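Local atomic coordinates of putative flavoprotein decarboxylase (Streptomyces olivoviridis, PDB entry 6JLS), a protein that acts as an FMN-dependent cysteine decarboxylase in the biosynthesis of thioviridamide. Residues A[18-23]-A[46-51]; A[31-36]-A[62-67]. All blocks are in the same frame, centred on the assembly; numbering follows the deposited sequence.

In the fold
The chain folds into a Rossmann-like parallel sheet, and the two contacts share its first beta-alpha-beta unit: strand 18-23, helix 32-40, strand 46-51. Contact 1 pairs the two strands; contact 2 sets the start of the connecting helix against residues 62-67, which follow the second strand. In sequence their segments alternate, 18-23, 31-36, 46-51 and 62-67, so the contacts interlock. Their centres are about 10 Å apart and they touch: Met21 and Leu47 pack on Ala36, while Val49 and Leu51 pack on Leu64. Residues 62-67 pack on sheet and helix and also meet two other subunits of the twelve-chain assembly. No residue of either contact belongs to the FMN pocket, although Leu51 immediately precedes Thr52 of it.

Contact 1 (A[18-23]-A[46-51]); sequences TLTMCL and RLHVAL
His48 turns the edge of its imidazole to two threonines on the neighbouring strand: CD2 lies 3.6 Å from OG1 of Thr20, and CG2 of Thr18 approaches the same CD2 at 3.7 Å. Chi1 of -56° puts CG anti to the carbonyl carbon, and chi2 of -71° turns the ring so that its CD2 edge faces the threonines. Its ND1 is hydrogen-bonded to the backbone N of Ser71, and Thr20 OG1 to Ser93 OG, but NE2 is buried without a partner in the model. Beside Thr18, its partner in the ladder, Arg46 sets CB against the threonine OG1 before the rest of its chain departs from the strand pair.

The other face is apolar. Met21 extends from the strand and then bends at chi3 (24°), which brings its CE to 3.5 Å from Val49 CG2 and 3.8 Å from Leu47 CD1. Leu47 CD1 also meets Leu19 CD2, the two leucines running alongside each other in the same direction. Between the two layers of side chains, five backbone hydrogen bonds join the strands in parallel register, from Leu19 N-Arg46 O to Leu23 N-Ala50 O.

Helix 32-40 packs on Leu19, Met21 and Leu47 and helix 182-193 on Leu19 and Met21, whereas helix 117-124 lies on Cys22 and Ala50; strand 95-101 continues the sheet beyond 18-23.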
loop_
_atom_site.group_PDB
_atom_site.type_symbol
_atom_site.label_atom_id
_atom_site.label_comp_id
_atom_site.label_asym_id
_atom_site.label_seq_id
_atom_site.Cartn_x
_atom_site.Cartn_y
_atom_site.Cartn_z
ATOM N N THR A 18 12.786 17.712 -35.974
ATOM C CA THR A 18 12.253 17.187 -34.723
ATOM C C THR A 18 11.235 16.104 -35.059
ATOM O O THR A 18 10.187 16.400 -35.645
ATOM C CB THR A 18 11.592 18.294 -33.897
ATOM O OG1 THR A 18 12.571 19.270 -33.525
ATOM C CG2 THR A 18 10.954 17.723 -32.646
ATOM N N LEU A 19 11.533 14.863 -34.690
ATOM C CA LEU A 19 10.638 13.747 -34.961
ATOM C C LEU A 19 10.127 13.133 -33.663
ATOM O O LEU A 19 10.908 12.843 -32.748
ATOM C CB LEU A 19 11.335 12.670 -35.797
ATOM C CG LEU A 19 10.420 11.519 -36.221
ATOM C CD1 LEU A 19 10.679 11.129 -37.658
ATOM C CD2 LEU A 19 10.569 10.305 -35.310
ATOM N N THR A 20 8.822 12.910 -33.592
ATOM C CA THR A 20 8.211 12.237 -32.455
ATOM C C THR A 20 7.756 10.846 -32.875
ATOM O O THR A 20 6.974 10.698 -33.823
ATOM C CB THR A 20 7.042 13.045 -31.898
ATOM O OG1 THR A 20 7.541 14.288 -31.374
ATOM C CG2 THR A 20 6.338 12.278 -30.791
ATOM N N MET A 21 8.249 9.842 -32.156
ATOM C CA MET A 21 7.951 8.430 -32.352
ATOM C C MET A 21 6.949 7.966 -31.291
ATOM O O MET A 21 7.179 8.158 -30.088
ATOM C CB MET A 21 9.264 7.645 -32.261
ATOM C CG MET A 21 9.153 6.145 -32.183
ATOM S SD MET A 21 10.794 5.334 -32.253
ATOM C CE MET A 21 11.862 6.632 -31.670
ATOM N N CYS A 22 5.842 7.363 -31.720
ATOM C CA CYS A 22 4.837 6.854 -30.790
ATOM C C CYS A 22 4.792 5.332 -30.819
ATOM O O CYS A 22 4.849 4.715 -31.888
ATOM C CB CYS A 22 3.443 7.409 -31.096
ATOM S SG CYS A 22 3.228 9.206 -30.920
ATOM N N LEU A 23 4.678 4.728 -29.634
ATOM C CA LEU A 23 4.690 3.281 -29.479
ATOM C C LEU A 23 3.387 2.804 -28.847
ATOM O O LEU A 23 2.975 3.314 -27.798
ATOM C CB LEU A 23 5.878 2.845 -28.625
ATOM C CG LEU A 23 7.269 3.206 -29.152
ATOM C CD1 LEU A 23 8.334 2.577 -28.257
ATOM C CD2 LEU A 23 7.427 2.732 -30.584
ATOM N N ARG A 46 16.190 16.418 -33.062
ATOM C CA ARG A 46 15.450 16.159 -31.835
ATOM C C ARG A 46 14.598 14.924 -32.038
ATOM O O ARG A 46 13.871 14.822 -33.031
ATOM C CB ARG A 46 14.540 17.315 -31.445
ATOM C CG ARG A 46 15.249 18.481 -30.871
ATOM C CD ARG A 46 14.843 18.707 -29.438
ATOM N NE ARG A 46 15.733 19.683 -28.823
ATOM C CZ ARG A 46 16.845 19.360 -28.171
ATOM N NH1 ARG A 46 17.191 18.089 -28.036
ATOM N NH2 ARG A 46 17.608 20.306 -27.645
ATOM N N LEU A 47 14.670 14.000 -31.091
ATOM C CA LEU A 47 13.833 12.814 -31.095
ATOM C C LEU A 47 13.008 12.812 -29.823
ATOM O O LEU A 47 13.558 12.992 -28.733
ATOM C CB LEU A 47 14.680 11.553 -31.181
ATOM C CG LEU A 47 13.926 10.234 -31.234
ATOM C CD1 LEU A 47 13.058 10.180 -32.485
ATOM C CD2 LEU A 47 14.949 9.113 -31.212
ATOM N N HIS A 48 11.690 12.644 -29.964
ATOM C CA HIS A 48 10.794 12.405 -28.836
ATOM C C HIS A 48 10.120 11.048 -28.980
ATOM O O HIS A 48 9.875 10.574 -30.095
ATOM C CB HIS A 48 9.706 13.465 -28.736
ATOM C CG HIS A 48 10.219 14.863 -28.648
ATOM N ND1 HIS A 48 10.852 15.355 -27.526
ATOM C CD2 HIS A 48 10.155 15.887 -29.527
ATOM C CE1 HIS A 48 11.169 16.620 -27.725
ATOM N NE2 HIS A 48 10.755 16.968 -28.931
ATOM N N VAL A 49 9.777 10.440 -27.848
ATOM C CA VAL A 49 9.094 9.152 -27.830
ATOM C C VAL A 49 7.944 9.232 -26.843
ATOM O O VAL A 49 8.109 9.755 -25.733
ATOM C CB VAL A 49 10.035 7.991 -27.458
ATOM C CG1 VAL A 49 9.268 6.679 -27.444
ATOM C CG2 VAL A 49 11.174 7.910 -28.444
ATOM N N ALA A 50 6.778 8.739 -27.259
ATOM C CA ALA A 50 5.599 8.651 -26.411
ATOM C C ALA A 50 5.074 7.227 -26.464
ATOM O O ALA A 50 5.147 6.571 -27.515
ATOM C CB ALA A 50 4.506 9.617 -26.867
ATOM N N LEU A 51 4.539 6.753 -25.334
ATOM C CA LEU A 51 4.078 5.377 -25.188
ATOM C C LEU A 51 2.624 5.369 -24.739
ATOM O O LEU A 51 2.214 6.196 -23.918
ATOM C CB LEU A 51 4.934 4.587 -24.153
ATOM C CG LEU A 51 6.398 4.228 -24.453
ATOM C CD1 LEU A 51 7.259 5.459 -24.622
ATOM C CD2 LEU A 51 6.974 3.376 -23.335
#

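Contact 2 (A[31-36]-A[62-67]); sequences AGPHMA and NSLRPF
Pro33 and Leu64 bring the two backbones to 5.0 Å between their CA atoms, and one turn further on Ala36 and Phe67 stand 5.8 Å apart, CA to CA. Residues 32-36 are helical, with Ala36 N bonded to Gly32 O. The partner is less regular: a weakly bonded helix about 62-64 tightens into a 3-10 segment at 65-67, where Phe67 N bonds to Leu64 O. No hydrogen bond crosses between them, so the contact rests on packing.

Leu64 crosses Pro33 at a slant. Its CD2 reaches the Gly32-Pro33 peptide, 3.6 Å from Pro33 N and 3.7 Å from Gly32 C; Gly32 presents no side chain toward Leu64, which is consistent with this close approach. The pyrrolidine ring fits against Ser63, its CG 3.3 Å from the hydroxyl OG and its CB 3.5 Å from the carbonyl O. Ser63 OG stands between its own backbone N and carbonyl carbon (chi1 78°) and hydrogen-bonds to Thr60 O.

In this Rossmann-like flavoprotein fold, helix 32-40 is the crossover of the first beta-alpha-beta unit, and residues 62-67 lie after its second strand.

Pro33 O sits over one face of the Phe67 ring, nearer its rim than its centre, 3.8 Å from CD1, while Ser63 O sits in plane at the edge. Phe67 CB meets Ala36 CB at 3.9 Å. Asn62 ND2 hydrogen-bonds to Gln57 OE1 of a second subunit and to Trp79 O of a third. Val27 of the second subunit packs on Phe67, and Val30 of that subunit on Pro33 and Ser63.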
loop_
_atom_site.group_PDB
_atom_site.type_symbol
_atom_site.label_atom_id
_atom_site.label_comp_id
_atom_site.label_asym_id
_atom_site.label_seq_id
_atom_site.Cartn_x
_atom_site.Cartn_y
_atom_site.Cartn_z
ATOM N N ALA A 31 11.151 -2.970 -30.517
ATOM C CA ALA A 31 12.082 -2.387 -31.469
ATOM C C ALA A 31 12.256 -0.888 -31.284
ATOM O O ALA A 31 13.072 -0.291 -31.998
ATOM C CB ALA A 31 11.594 -2.677 -32.888
ATOM N N GLY A 32 11.487 -0.274 -30.382
ATOM C CA GLY A 32 11.536 1.151 -30.149
ATOM C C GLY A 32 12.946 1.654 -29.917
ATOM O O GLY A 32 13.420 2.562 -30.610
ATOM N N PRO A 33 13.646 1.070 -28.925
ATOM C CA PRO A 33 15.025 1.514 -28.648
ATOM C C PRO A 33 15.961 1.342 -29.828
ATOM O O PRO A 33 16.805 2.214 -30.080
ATOM C CB PRO A 33 15.444 0.633 -27.458
ATOM C CG PRO A 33 14.160 0.307 -26.762
ATOM C CD PRO A 33 13.149 0.148 -27.882
ATOM N N HIS A 34 15.835 0.236 -30.564
ATOM C CA HIS A 34 16.654 0.056 -31.759
ATOM C C HIS A 34 16.340 1.121 -32.808
ATOM O O HIS A 34 17.260 1.701 -33.397
ATOM C CB HIS A 34 16.458 -1.357 -32.315
ATOM C CG HIS A 34 17.081 -1.569 -33.661
ATOM N ND1 HIS A 34 18.380 -1.208 -33.948
ATOM C CD2 HIS A 34 16.578 -2.098 -34.800
ATOM C CE1 HIS A 34 18.650 -1.505 -35.208
ATOM N NE2 HIS A 34 17.574 -2.047 -35.747
ATOM N N MET A 35 15.047 1.421 -33.027
ATOM C CA MET A 35 14.655 2.456 -33.989
ATOM C C MET A 35 15.125 3.838 -33.540
ATOM O O MET A 35 15.589 4.642 -34.359
ATOM C CB MET A 35 13.130 2.461 -34.192
ATOM C CG MET A 35 12.535 1.142 -34.676
ATOM S SD MET A 35 10.702 1.062 -34.832
ATOM C CE MET A 35 10.103 1.606 -33.231
ATOM N N ALA A 36 14.999 4.138 -32.244
ATOM C CA ALA A 36 15.452 5.430 -31.746
ATOM C C ALA A 36 16.951 5.595 -31.944
ATOM O O ALA A 36 17.428 6.695 -32.232
ATOM C CB ALA A 36 15.087 5.579 -30.269
ATOM N N ASN A 62 13.174 3.406 -19.507
ATOM C CA ASN A 62 14.617 3.395 -19.294
ATOM C C ASN A 62 15.365 2.744 -20.446
ATOM O O ASN A 62 16.547 3.035 -20.638
ATOM C CB ASN A 62 14.936 2.708 -17.965
ATOM C CG ASN A 62 14.756 3.639 -16.796
ATOM O OD1 ASN A 62 14.271 4.755 -16.969
ATOM N ND2 ASN A 62 15.152 3.207 -15.606
ATOM N N SER A 63 14.702 1.889 -21.228
ATOM C CA SER A 63 15.331 1.336 -22.419
ATOM C C SER A 63 15.399 2.339 -23.569
ATOM O O SER A 63 16.236 2.170 -24.467
ATOM C CB SER A 63 14.576 0.089 -22.869
ATOM O OG SER A 63 13.381 0.415 -23.558
ATOM N N LEU A 64 14.545 3.373 -23.562
ATOM C CA LEU A 64 14.492 4.408 -24.594
ATOM C C LEU A 64 15.348 5.625 -24.269
ATOM O O LEU A 64 15.978 6.191 -25.170
ATOM C CB LEU A 64 13.044 4.873 -24.816
ATOM C CG LEU A 64 12.128 3.806 -25.420
ATOM C CD1 LEU A 64 10.675 4.085 -25.061
ATOM C CD2 LEU A 64 12.319 3.714 -26.933
ATOM N N ARG A 65 15.386 6.031 -23.000
ATOM C CA ARG A 65 16.038 7.285 -22.644
ATOM C C ARG A 65 17.468 7.404 -23.157
ATOM O O ARG A 65 17.827 8.506 -23.613
ATOM C CB ARG A 65 15.966 7.482 -21.125
ATOM C CG ARG A 65 14.802 8.369 -20.719
ATOM C CD ARG A 65 14.330 8.099 -19.309
ATOM N NE ARG A 65 13.036 8.724 -19.045
ATOM C CZ ARG A 65 12.238 8.377 -18.041
ATOM N NH1 ARG A 65 12.602 7.407 -17.210
ATOM N NH2 ARG A 65 11.075 8.993 -17.873
ATOM N N PRO A 66 18.316 6.360 -23.143
ATOM C CA PRO A 66 19.702 6.551 -23.603
ATOM C C PRO A 66 19.813 6.928 -25.064
ATOM O O PRO A 66 20.861 7.445 -25.470
ATOM C CB PRO A 66 20.365 5.189 -23.327
ATOM C CG PRO A 66 19.512 4.540 -22.298
ATOM C CD PRO A 66 18.121 5.000 -22.597
ATOM N N PHE A 67 18.778 6.698 -25.864
ATOM C CA PHE A 67 18.825 6.974 -27.295
ATOM C C PHE A 67 18.009 8.187 -27.699
ATOM O O PHE A 67 17.977 8.529 -28.888
ATOM C CB PHE A 67 18.347 5.746 -28.076
ATOM C CG PHE A 67 19.066 4.493 -27.690
ATOM C CD1 PHE A 67 18.460 3.549 -26.881
ATOM C CD2 PHE A 67 20.368 4.277 -28.104
ATOM C CE1 PHE A 67 19.128 2.400 -26.513
ATOM C CE2 PHE A 67 21.041 3.134 -27.745
ATOM C CZ PHE A 67 20.420 2.191 -26.942
#